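PDB 5ICU: CopC from Methylosinus trichosporium OB3b, which binds copper(II) and probably serves as a periplasmic copper carrier in metal homeostasis. Local coordinates for residues 37-51 against 61-73. Residues are numbered along the deposited sequence; the frame is centred on the assembly and turned at random. Where two conformers were deposited one is given.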
loop_
_atom_site.group_PDB
_atom_site.type_symbol
_atom_site.label_atom_id
_atom_site.label_comp_id
_atom_site.label_asym_id
_atom_site.label_seq_id
_atom_site.Cartn_x
_atom_site.Cartn_y
_atom_site.Cartn_z
ATOM N N ILE A 37 -5.448 4.048 0.803
ATOM C CA ILE A 37 -4.734 2.838 0.430
ATOM C C ILE A 37 -5.604 1.705 0.955
ATOM O O ILE A 37 -6.057 1.745 2.101
ATOM C CB ILE A 37 -3.325 2.751 1.060
ATOM C CG1 ILE A 37 -2.527 4.028 0.820
ATOM C CG2 ILE A 37 -2.594 1.536 0.512
ATOM C CD1 ILE A 37 -1.254 4.132 1.621
ATOM N N SER A 38 -5.740 0.673 0.134
ATOM C CA SER A 38 -6.490 -0.517 0.522
ATOM C C SER A 38 -5.686 -1.764 0.214
ATOM O O SER A 38 -4.967 -1.821 -0.770
ATOM C CB SER A 38 -7.798 -0.658 -0.258
ATOM O OG SER A 38 -8.635 0.461 -0.044
ATOM N N ILE A 39 -5.817 -2.788 1.053
ATOM C CA ILE A 39 -5.324 -4.121 0.742
ATOM C C ILE A 39 -6.492 -5.017 0.503
ATOM O O ILE A 39 -7.419 -5.085 1.326
ATOM C CB ILE A 39 -4.473 -4.677 1.910
ATOM C CG1 ILE A 39 -3.272 -3.757 2.202
ATOM C CG2 ILE A 39 -4.021 -6.105 1.627
ATOM C CD1 ILE A 39 -2.469 -4.164 3.412
ATOM N N LEU A 40 -6.452 -5.712 -0.630
ATOM C CA LEU A 40 -7.468 -6.705 -1.043
ATOM C C LEU A 40 -6.851 -8.072 -0.982
ATOM O O LEU A 40 -5.702 -8.240 -1.325
ATOM C CB LEU A 40 -7.949 -6.449 -2.489
ATOM C CG LEU A 40 -8.423 -5.066 -2.819
ATOM C CD1 LEU A 40 -8.882 -5.041 -4.279
ATOM C CD2 LEU A 40 -9.506 -4.562 -1.880
ATOM N N ASP A 41 -7.602 -9.055 -0.514
ATOM C CA ASP A 41 -7.120 -10.445 -0.566
ATOM C C ASP A 41 -7.314 -11.066 -1.933
ATOM O O ASP A 41 -7.728 -10.378 -2.864
ATOM C CB ASP A 41 -7.731 -11.276 0.592
ATOM C CG ASP A 41 -9.163 -11.714 0.363
ATOM O OD1 ASP A 41 -9.690 -11.579 -0.723
ATOM O OD2 ASP A 41 -9.792 -12.225 1.343
ATOM N N SER A 42 -6.962 -12.340 -2.074
ATOM C CA SER A 42 -6.947 -12.981 -3.362
ATOM C C SER A 42 -8.304 -13.216 -3.956
ATOM O O SER A 42 -8.389 -13.611 -5.101
ATOM C CB SER A 42 -6.182 -14.307 -3.274
ATOM O OG SER A 42 -6.852 -15.237 -2.474
ATOM N N THR A 43 -9.369 -12.988 -3.181
ATOM C CA THR A 43 -10.761 -12.996 -3.707
ATOM C C THR A 43 -11.298 -11.580 -3.993
ATOM O O THR A 43 -12.411 -11.396 -4.491
ATOM C CB THR A 43 -11.732 -13.729 -2.746
ATOM O OG1 THR A 43 -12.007 -12.942 -1.594
ATOM C CG2 THR A 43 -11.154 -15.047 -2.300
ATOM N N GLY A 44 -10.506 -10.574 -3.679
ATOM C CA GLY A 44 -10.888 -9.188 -3.800
ATOM C C GLY A 44 -11.621 -8.630 -2.572
ATOM O O GLY A 44 -12.095 -7.519 -2.644
ATOM N N LYS A 45 -11.655 -9.375 -1.469
ATOM C CA LYS A 45 -12.240 -8.879 -0.234
ATOM C C LYS A 45 -11.342 -7.802 0.368
ATOM O O LYS A 45 -10.115 -7.938 0.431
ATOM C CB LYS A 45 -12.410 -10.021 0.761
ATOM C CG LYS A 45 -13.105 -9.612 2.026
ATOM C CD LYS A 45 -13.456 -10.818 2.889
ATOM C CE LYS A 45 -14.304 -10.381 4.076
ATOM N NZ LYS A 45 -13.580 -9.451 4.991
ATOM N N LEU A 46 -11.961 -6.728 0.851
ATOM C CA LEU A 46 -11.248 -5.637 1.505
ATOM C C LEU A 46 -10.729 -6.095 2.852
ATOM O O LEU A 46 -11.494 -6.450 3.724
ATOM C CB LEU A 46 -12.177 -4.428 1.626
ATOM C CG LEU A 46 -11.555 -3.192 2.290
ATOM C CD1 LEU A 46 -10.375 -2.646 1.549
ATOM C CD2 LEU A 46 -12.645 -2.140 2.490
ATOM N N VAL A 47 -9.416 -6.077 3.015
ATOM C CA VAL A 47 -8.766 -6.457 4.285
ATOM C C VAL A 47 -8.676 -5.246 5.213
ATOM O O VAL A 47 -9.029 -5.326 6.400
ATOM C CB VAL A 47 -7.375 -7.044 4.024
ATOM C CG1 VAL A 47 -6.670 -7.378 5.341
ATOM C CG2 VAL A 47 -7.498 -8.333 3.183
ATOM N N VAL A 48 -8.170 -4.128 4.678
ATOM C CA VAL A 48 -7.988 -2.906 5.456
ATOM C C VAL A 48 -7.888 -1.738 4.497
ATOM O O VAL A 48 -7.444 -1.920 3.364
ATOM C CB VAL A 48 -6.707 -2.988 6.364
ATOM C CG1 VAL A 48 -5.446 -3.154 5.576
ATOM C CG2 VAL A 48 -6.643 -1.784 7.299
ATOM N N GLU A 49 -8.353 -0.590 4.940
ATOM C CA GLU A 49 -8.201 0.676 4.208
ATOM C C GLU A 49 -7.695 1.732 5.160
ATOM O O GLU A 49 -8.044 1.743 6.337
ATOM C CB GLU A 49 -9.557 1.122 3.609
ATOM C CG GLU A 49 -9.473 2.357 2.717
ATOM C CD GLU A 49 -9.420 3.703 3.432
ATOM O OE1 GLU A 49 -9.832 3.826 4.611
ATOM O OE2 GLU A 49 -8.901 4.679 2.841
ATOM N N GLY A 50 -6.883 2.636 4.649
ATOM C CA GLY A 50 -6.509 3.836 5.401
ATOM C C GLY A 50 -5.342 4.548 4.780
ATOM O O GLY A 50 -5.020 4.280 3.614
ATOM N N ALA A 51 -4.717 5.478 5.501
ATOM C CA ALA A 51 -3.529 6.196 5.037
ATOM C C ALA A 51 -3.053 7.110 6.133
ATOM O O ALA A 51 -3.853 7.787 6.784
ATOM C CB ALA A 51 -3.824 7.014 3.779
ATOM N N LEU A 61 3.248 7.939 2.079
ATOM C CA LEU A 61 2.098 7.480 2.854
ATOM C C LEU A 61 2.409 6.129 3.392
ATOM O O LEU A 61 3.105 5.327 2.738
ATOM C CB LEU A 61 0.831 7.372 2.010
ATOM C CG LEU A 61 0.230 8.663 1.486
ATOM C CD1 LEU A 61 -0.884 8.302 0.560
ATOM C CD2 LEU A 61 -0.233 9.571 2.616
ATOM N N THR A 62 1.806 5.804 4.535
ATOM C CA THR A 62 1.868 4.423 5.051
ATOM C C THR A 62 0.490 3.908 5.445
ATOM O O THR A 62 -0.452 4.700 5.696
ATOM C CB THR A 62 2.819 4.284 6.250
ATOM O OG1 THR A 62 2.323 5.046 7.341
ATOM C CG2 THR A 62 4.242 4.689 5.928
ATOM N N LEU A 63 0.353 2.572 5.438
ATOM C CA LEU A 63 -0.860 1.920 5.918
ATOM C C LEU A 63 -0.409 0.774 6.832
ATOM O O LEU A 63 0.323 -0.113 6.375
ATOM C CB LEU A 63 -1.660 1.378 4.740
ATOM C CG LEU A 63 -2.891 0.528 5.135
ATOM C CD1 LEU A 63 -3.873 1.341 5.944
ATOM C CD2 LEU A 63 -3.475 -0.039 3.869
ATOM N N ASP A 64 -0.898 0.770 8.077
ATOM C CA ASP A 64 -0.611 -0.353 8.996
ATOM C C ASP A 64 -1.454 -1.544 8.594
ATOM O O ASP A 64 -2.672 -1.432 8.434
ATOM C CB ASP A 64 -0.926 0.070 10.399
ATOM C CG ASP A 64 0.079 1.056 10.944
ATOM O OD1 ASP A 64 1.180 1.237 10.361
ATOM O OD2 ASP A 64 -0.232 1.657 11.985
ATOM N N ALA A 65 -0.817 -2.683 8.366
ATOM C CA ALA A 65 -1.545 -3.889 7.955
ATOM C C ALA A 65 -1.833 -4.754 9.171
ATOM O O ALA A 65 -0.975 -4.930 10.018
ATOM C CB ALA A 65 -0.747 -4.679 6.945
ATOM N N PRO A 66 -2.986 -5.394 9.193
ATOM C CA PRO A 66 -3.150 -6.525 10.132
ATOM C C PRO A 66 -2.318 -7.693 9.666
ATOM O O PRO A 66 -1.686 -7.662 8.612
ATOM C CB PRO A 66 -4.632 -6.871 9.996
ATOM C CG PRO A 66 -4.913 -6.550 8.560
ATOM C CD PRO A 66 -4.079 -5.343 8.199
ATOM N N GLU A 67 -2.238 -8.735 10.473
ATOM C CA GLU A 67 -1.565 -9.939 10.123
ATOM C C GLU A 67 -2.198 -10.561 8.918
ATOM O O GLU A 67 -3.405 -10.849 8.944
ATOM C CB GLU A 67 -1.595 -10.913 11.313
ATOM C CG GLU A 67 -0.873 -12.219 11.075
ATOM C CD GLU A 67 0.636 -12.102 10.902
ATOM O OE1 GLU A 67 1.205 -11.052 11.208
ATOM O OE2 GLU A 67 1.283 -13.121 10.529
ATOM N N LEU A 68 -1.409 -10.704 7.867
ATOM C CA LEU A 68 -1.856 -11.256 6.604
ATOM C C LEU A 68 -1.502 -12.729 6.470
ATOM O O LEU A 68 -0.336 -13.097 6.543
ATOM C CB LEU A 68 -1.236 -10.497 5.438
ATOM C CG LEU A 68 -1.498 -8.979 5.346
ATOM C CD1 LEU A 68 -0.905 -8.463 4.070
ATOM C CD2 LEU A 68 -2.965 -8.642 5.429
ATOM N N ALA A 69 -2.526 -13.534 6.178
ATOM C CA ALA A 69 -2.360 -14.919 5.851
ATOM C C ALA A 69 -1.499 -15.095 4.617
ATOM O O ALA A 69 -1.448 -14.223 3.749
ATOM C CB ALA A 69 -3.723 -15.552 5.643
ATOM N N VAL A 70 -0.807 -16.197 4.509
ATOM C CA VAL A 70 -0.066 -16.563 3.336
ATOM C C VAL A 70 -1.003 -16.508 2.123
ATOM O O VAL A 70 -2.147 -16.978 2.183
ATOM C CB VAL A 70 0.576 -17.980 3.542
ATOM C CG1 VAL A 70 1.059 -18.556 2.251
ATOM C CG2 VAL A 70 1.675 -17.923 4.575
ATOM N N GLY A 71 -0.492 -15.934 1.044
ATOM C CA GLY A 71 -1.195 -15.810 -0.212
ATOM C C GLY A 71 -0.922 -14.468 -0.874
ATOM O O GLY A 71 -0.048 -13.701 -0.469
ATOM N N SER A 72 -1.674 -14.222 -1.944
ATOM C CA SER A 72 -1.473 -13.022 -2.743
ATOM C C SER A 72 -2.484 -11.935 -2.368
ATOM O O SER A 72 -3.611 -12.210 -1.923
ATOM C CB SER A 72 -1.578 -13.345 -4.217
ATOM O OG SER A 72 -2.921 -13.557 -4.591
ATOM N N TYR A 73 -2.015 -10.693 -2.511
ATOM C CA TYR A 73 -2.761 -9.480 -2.175
ATOM C C TYR A 73 -2.580 -8.432 -3.236
ATOM O O TYR A 73 -1.587 -8.414 -3.940
ATOM C CB TYR A 73 -2.292 -8.921 -0.809
ATOM C CG TYR A 73 -2.574 -9.852 0.342
ATOM C CD1 TYR A 73 -1.662 -10.847 0.675
ATOM C CD2 TYR A 73 -3.751 -9.791 1.039
ATOM C CE1 TYR A 73 -1.938 -11.753 1.672
ATOM C CE2 TYR A 73 -4.041 -10.703 2.038
ATOM C CZ TYR A 73 -3.126 -11.674 2.354
ATOM O OH TYR A 73 -3.433 -12.588 3.364
#
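D41 OD1, on the residue whose CB lies 4.0 Å from Y73 CE2, accepts three hydrogen bonds. T43 OG1 donates to D41 OD1 at 2.8 Å, on the syn lone pair of that oxygen, while the backbone N atoms of T43 and K45 come from above the carboxylate plane. The T43 N bond makes an Asx turn within the type I turn D41–G44 that links strands 37–40 and 46–50. With an alanine at D41, the amides of T43 and K45 would probably lose this shared acceptor and the turn beside Y73 would be freer to shift. Y73 CD2 is 3.7 Å from I39 CG2, and L68 CD1 sits over the centre of one ring face. Beyond the ring, Y73 OH donates to A69 O (2.6 Å), tying the 65–70 loop to the strand 71–73 that follows it. V47 and V48 both oppose I39 in a classic beta bulge, and both valines face the loop: V47 CG1 meets P66 CG and L68 CD2, while V48 CG1 lies 3.7 Å from P66 CD. L63, whose CG lies opposite the backbone N (chi1 174°), sends CD2 to I37 CG2 (3.8 Å) and CD1 to the backbone of G50. No hydrogen bond joins the two segments. The contact thus packs outer strand 46–50 of the five-stranded sheet against outer strand 60–64 of the three-stranded one, along one margin of the beta-sandwich, where I37 and I39 also touch L24 and V22 of strand 21–26, and strand 36–40 pairs with strand 71–80.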